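Local coordinates for protein tannase (Lactobacillus plantarum, PDB 3WA7) that probably hydrolyses the ester bonds of tannins to release gallic acid, as an esterase of the alpha/beta-hydrolase fold, at residues I206-H211 against F424-I429. Numbering follows the deposited sequence.
Sequences IHNLEH and FAIPII
The His207 ring swings out between its own backbone N and carbonyl carbon (chi1 71°), while Ile426 sends CG2 anti to its backbone N (chi1 -68°, measured to CG1), and the two meet with CE1 of His207 3.4 Å from CG2 of Ile426. This is the central region of an alpha/beta-hydrolase: 206-211 runs from the loop after strand 199-203 into helix 209-220, and 424-429 opens helix 425-436 after the neighbouring parallel strand, 410-414. The backbone of Ile206 is hydrogen-bonded to Ser163, the probable nucleophile, which puts the start of segment 206-211 beside the likely active site. The methyl reaches the imidazole obliquely, 3.7 Å from ND1 of His207, and the two side chains run past each other in opposite senses. ND1 of His207 is hydrogen-bonded to the carbonyl oxygen of Pro205, just before the segment, which limits how the ring can turn. With an alanine here, the carbonyl oxygen of Pro205 would probably be left without its ring N-H partner, and a gap would be likely to open beside CG2 of Ile426.

Ile426 has a second branch in the contact: CD1 comes within 3.9 Å of ND2 of Asn208. No direct hydrogen bond joins the segments; a water does it instead, accepting from ND2 of Asn208 and donating to O of Ile426 at 2.8 Å. The amide is firmly gripped in this buried place, since ND2 also pairs with the hydroxyl of Tyr268 and OD1 with ND2 of Asn395. Within its own segment Asn208 is also held by His211, whose ring stacks with Tyr268 and has CG of Glu210 over the centre of one face. Its ND1 gives OD1 of Asn208 a 2.8 Å bond, nearly in the imidazole plane but tilted 24° from the plane of the amide carbonyl.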
loop_
_atom_site.group_PDB
_atom_site.type_symbol
_atom_site.label_atom_id
_atom_site.label_comp_id
_atom_site.label_asym_id
_atom_site.label_seq_id
_atom_site.Cartn_x
_atom_site.Cartn_y
_atom_site.Cartn_z
ATOM N N ILE A 206 -2.024 0.884 3.792
ATOM C CA ILE A 206 -3.073 1.440 4.633
ATOM C C ILE A 206 -4.377 0.889 4.069
ATOM O O ILE A 206 -5.011 1.509 3.215
ATOM C CB ILE A 206 -3.064 2.979 4.574
ATOM C CG1 ILE A 206 -1.687 3.502 4.995
ATOM C CG2 ILE A 206 -4.144 3.547 5.486
ATOM C CD1 ILE A 206 -1.321 3.199 6.446
ATOM N N HIS A 207 -4.747 -0.298 4.545
ATOM C CA HIS A 207 -5.945 -0.992 4.081
ATOM C C HIS A 207 -6.805 -1.469 5.252
ATOM O O HIS A 207 -6.512 -1.164 6.407
ATOM C CB HIS A 207 -5.534 -2.198 3.238
ATOM C CG HIS A 207 -4.937 -3.314 4.040
ATOM N ND1 HIS A 207 -3.705 -3.219 4.653
ATOM C CD2 HIS A 207 -5.430 -4.530 4.371
ATOM C CE1 HIS A 207 -3.467 -4.330 5.329
ATOM N NE2 HIS A 207 -4.498 -5.142 5.174
ATOM N N ASN A 208 -7.854 -2.233 4.945
ATOM C CA ASN A 208 -8.774 -2.744 5.970
ATOM C C ASN A 208 -9.259 -1.530 6.765
ATOM O O ASN A 208 -9.358 -1.549 7.999
ATOM C CB ASN A 208 -8.040 -3.748 6.873
ATOM C CG ASN A 208 -8.986 -4.577 7.721
ATOM O OD1 ASN A 208 -10.185 -4.640 7.452
ATOM N ND2 ASN A 208 -8.444 -5.229 8.747
ATOM N N LEU A 209 -9.578 -0.474 6.022
ATOM C CA LEU A 209 -10.003 0.799 6.589
ATOM C C LEU A 209 -11.184 0.768 7.553
ATOM O O LEU A 209 -11.186 1.499 8.546
ATOM C CB LEU A 209 -10.285 1.790 5.450
ATOM C CG LEU A 209 -9.143 1.941 4.437
ATOM C CD1 LEU A 209 -9.569 2.899 3.332
ATOM C CD2 LEU A 209 -7.876 2.447 5.134
ATOM N N GLU A 210 -12.175 -0.074 7.279
ATOM C CA GLU A 210 -13.360 -0.150 8.127
ATOM C C GLU A 210 -13.089 -0.798 9.485
ATOM O O GLU A 210 -13.968 -0.835 10.342
ATOM C CB GLU A 210 -14.491 -0.905 7.413
ATOM C CG GLU A 210 -14.245 -2.394 7.238
ATOM C CD GLU A 210 -13.558 -2.734 5.929
ATOM O OE1 GLU A 210 -12.686 -1.957 5.489
ATOM O OE2 GLU A 210 -13.890 -3.790 5.344
ATOM N N HIS A 211 -11.875 -1.307 9.679
ATOM C CA HIS A 211 -11.518 -1.930 10.952
ATOM C C HIS A 211 -10.245 -1.303 11.517
ATOM O O HIS A 211 -9.771 -1.703 12.584
ATOM C CB HIS A 211 -11.302 -3.435 10.775
ATOM C CG HIS A 211 -12.489 -4.151 10.210
ATOM N ND1 HIS A 211 -12.434 -4.865 9.033
ATOM C CD2 HIS A 211 -13.764 -4.251 10.652
ATOM C CE1 HIS A 211 -13.627 -5.371 8.773
ATOM N NE2 HIS A 211 -14.451 -5.014 9.740
ATOM N N PHE A 424 0.124 -1.838 13.945
ATOM C CA PHE A 424 0.945 -2.944 13.466
ATOM C C PHE A 424 0.035 -4.137 13.205
ATOM O O PHE A 424 0.346 -4.996 12.387
ATOM C CB PHE A 424 1.980 -3.332 14.525
ATOM C CG PHE A 424 2.952 -2.239 14.849
ATOM C CD1 PHE A 424 3.085 -1.772 16.153
ATOM C CD2 PHE A 424 3.737 -1.676 13.846
ATOM C CE1 PHE A 424 3.991 -0.753 16.456
ATOM C CE2 PHE A 424 4.643 -0.660 14.135
ATOM C CZ PHE A 424 4.772 -0.198 15.442
ATOM N N ALA A 425 -1.092 -4.180 13.913
ATOM C CA ALA A 425 -2.049 -5.274 13.761
ATOM C C ALA A 425 -2.575 -5.397 12.337
ATOM O O ALA A 425 -2.857 -6.497 11.868
ATOM C CB ALA A 425 -3.217 -5.082 14.723
ATOM N N ILE A 426 -2.711 -4.264 11.652
ATOM C CA ILE A 426 -3.220 -4.255 10.286
ATOM C C ILE A 426 -2.361 -5.073 9.309
ATOM O O ILE A 426 -2.866 -5.984 8.656
ATOM C CB ILE A 426 -3.398 -2.794 9.790
ATOM C CG1 ILE A 426 -4.544 -2.129 10.566
ATOM C CG2 ILE A 426 -3.675 -2.764 8.294
ATOM C CD1 ILE A 426 -5.906 -2.807 10.387
ATOM N N PRO A 427 -1.058 -4.759 9.183
ATOM C CA PRO A 427 -0.268 -5.569 8.248
ATOM C C PRO A 427 -0.086 -7.010 8.747
ATOM O O PRO A 427 0.044 -7.942 7.953
ATOM C CB PRO A 427 1.054 -4.804 8.149
ATOM C CG PRO A 427 1.151 -4.112 9.481
ATOM C CD PRO A 427 -0.266 -3.636 9.709
ATOM N N ILE A 428 -0.086 -7.195 10.063
ATOM C CA ILE A 428 0.071 -8.536 10.615
ATOM C C ILE A 428 -1.130 -9.413 10.250
ATOM O O ILE A 428 -0.969 -10.586 9.915
ATOM C CB ILE A 428 0.247 -8.484 12.154
ATOM C CG1 ILE A 428 1.603 -7.846 12.486
ATOM C CG2 ILE A 428 0.163 -9.891 12.740
ATOM C CD1 ILE A 428 1.804 -7.534 13.961
ATOM N N ILE A 429 -2.330 -8.841 10.305
ATOM C CA ILE A 429 -3.537 -9.584 9.953
ATOM C C ILE A 429 -3.460 -10.031 8.495
ATOM O O ILE A 429 -3.784 -11.173 8.170
ATOM C CB ILE A 429 -4.807 -8.727 10.156
ATOM C CG1 ILE A 429 -5.100 -8.578 11.653
ATOM C CG2 ILE A 429 -5.994 -9.373 9.442
ATOM C CD1 ILE A 429 -6.203 -7.579 11.969
HETATM O O HOH W 1 -5.511 -5.895 7.893
#